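Local coordinates for protein Endonuclease/exonuclease/phosphatase (Beutenbergia cavernae DSM 12333, PDB 4RUW) that belongs to the endonuclease/exonuclease/phosphatase family, joining a DNase I-like domain to an Ig-like domain, and carries a bound zinc ion, at residues A140-P143 / G144-N147. Residues are numbered along the deposited sequence; the frame is centred on the assembly and turned at random.
Sequences AVLP and GSSN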
ATOM      1  N   ALA A 140       0.040  -5.134  31.410  1.00 30.60           N
ATOM      2  CA  ALA A 140       1.045  -6.125  31.772  1.00 29.02           C
ATOM      3  C   ALA A 140       1.299  -7.095  30.629  1.00 27.32           C
ATOM      4  O   ALA A 140       0.388  -7.425  29.872  1.00 27.50           O
ATOM      5  CB  ALA A 140       0.624  -6.880  33.023  1.00 29.90           C
ATOM      6  N   VAL A 141       2.544  -7.546  30.510  1.00 26.81           N
ATOM      7  CA  VAL A 141       2.903  -8.551  29.517  1.00 25.77           C
ATOM      8  C   VAL A 141       2.051  -9.795  29.720  1.00 24.14           C
ATOM      9  O   VAL A 141       1.947 -10.308  30.834  1.00 25.13           O
ATOM     10  CB  VAL A 141       4.401  -8.921  29.611  1.00 26.78           C
ATOM     11  CG1 VAL A 141       4.710 -10.179  28.809  1.00 26.68           C
ATOM     12  CG2 VAL A 141       5.262  -7.757  29.143  1.00 27.91           C
ATOM     13  N   LEU A 142       1.419 -10.255  28.646  1.00 23.03           N
ATOM     14  CA  LEU A 142       0.602 -11.457  28.697  1.00 21.43           C
ATOM     15  C   LEU A 142       1.389 -12.615  28.110  1.00 21.71           C
ATOM     16  O   LEU A 142       1.626 -12.658  26.905  1.00 20.63           O
ATOM     17  CB  LEU A 142      -0.701 -11.252  27.922  1.00 21.55           C
ATOM     18  CG  LEU A 142      -1.637 -12.458  27.840  1.00 22.29           C
ATOM     19  CD1 LEU A 142      -2.066 -12.912  29.234  1.00 23.61           C
ATOM     20  CD2 LEU A 142      -2.852 -12.149  26.962  1.00 22.65           C
ATOM     21  N   PRO A 143       1.825 -13.548  28.967  1.00 23.29           N
ATOM     22  CA  PRO A 143       2.563 -14.715  28.472  1.00 23.58           C
ATOM     23  C   PRO A 143       1.743 -15.506  27.460  1.00 22.88           C
ATOM     24  O   PRO A 143       0.535 -15.668  27.632  1.00 23.41           O
ATOM     25  CB  PRO A 143       2.799 -15.537  29.743  1.00 25.59           C
ATOM     26  CG  PRO A 143       2.771 -14.528  30.846  1.00 26.62           C
ATOM     27  CD  PRO A 143       1.727 -13.537  30.437  1.00 25.36           C
ATOM     28  N   GLY A 144       2.389 -15.960  26.393  1.00 21.55           N
ATOM     29  CA  GLY A 144       1.717 -16.775  25.404  1.00 20.20           C
ATOM     30  C   GLY A 144       0.873 -15.988  24.418  1.00 18.73           C
ATOM     31  O   GLY A 144       0.122 -16.579  23.642  1.00 19.73           O
ATOM     32  N   SER A 145       0.985 -14.662  24.439  1.00 17.12           N
ATOM     33  CA  SER A 145       0.263 -13.844  23.471  1.00 16.50           C
ATOM     34  C   SER A 145       1.088 -13.660  22.200  1.00 15.37           C
ATOM     35  O   SER A 145       2.307 -13.823  22.204  1.00 16.53           O
ATOM     36  CB  SER A 145      -0.105 -12.489  24.076  1.00 17.45           C
ATOM     37  OG  SER A 145       1.047 -11.760  24.472  1.00 18.00           O
ATOM     38  N   SER A 146       0.423 -13.325  21.108  1.00 15.03           N
ATOM     39  CA  SER A 146       1.133 -13.048  19.869  1.00 14.35           C
ATOM     40  C   SER A 146       0.291 -12.207  18.939  1.00 13.83           C
ATOM     41  O   SER A 146      -0.937 -12.236  18.999  1.00 14.76           O
ATOM     42  CB  SER A 146       1.537 -14.339  19.157  1.00 16.30           C
ATOM     43  OG  SER A 146       0.426 -14.993  18.574  1.00 16.75           O
ATOM     44  N   ASN A 147       0.975 -11.444  18.096  1.00 13.65           N
ATOM     45  CA  ASN A 147       0.341 -10.697  17.027  1.00 12.82           C
ATOM     46  C   ASN A 147       0.822 -11.224  15.689  1.00 12.55           C
ATOM     47  O   ASN A 147       1.972 -11.659  15.558  1.00 13.57           O
ATOM     48  CB  ASN A 147       0.673  -9.210  17.125  1.00 13.55           C
ATOM     49  CG  ASN A 147      -0.024  -8.404  16.053  1.00 14.31           C
ATOM     50  OD1 ASN A 147      -1.222  -8.194  16.122  1.00 16.31           O
ATOM     51  ND2 ASN A 147       0.712  -8.010  15.021  1.00 16.20           N
TER
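Leu142 O takes two donors from one residue, the backbone N and the hydroxyl of Ser145, the backbone N bond closing a type II beta turn from Leu142 to Ser145. The shorter bond is the hydroxyl's, with Ser145 OG 2.7 Å from Leu142 O and lying in the carbonyl plane, at a C=O...donor angle of 148°. Ser145 N stands 3.2 Å from the same Leu142 O but rises 36° out of that plane, so the two donors reach the oxygen from different directions. With chi1 at 60°, Ser145 OG lies between its own backbone N and carbonyl carbon, a rotamer that turns it back to Leu142 O. The hydroxyl of the buried Ser145 is held by two hydrogen bonds, donating to Leu142 O and bonded to the backbone N of Leu135. Pro143 and Gly144 form the exposed corner, Gly144 with the positive phi usual for the third residue of such a turn.

The turn leads from the short, weakly bonded strand 140-141 into strand 146-153 of the DNase I-like domain, beside the zinc site of His98, Asp100, His107 and His137. Ser145 and Leu142 both touch His137, and Asp100 OD1 accepts a hydrogen bond from Ser146 N. On the Leu142 side chain, the branch that comes nearest Ser145 CB is CD2, 4.0 Å away.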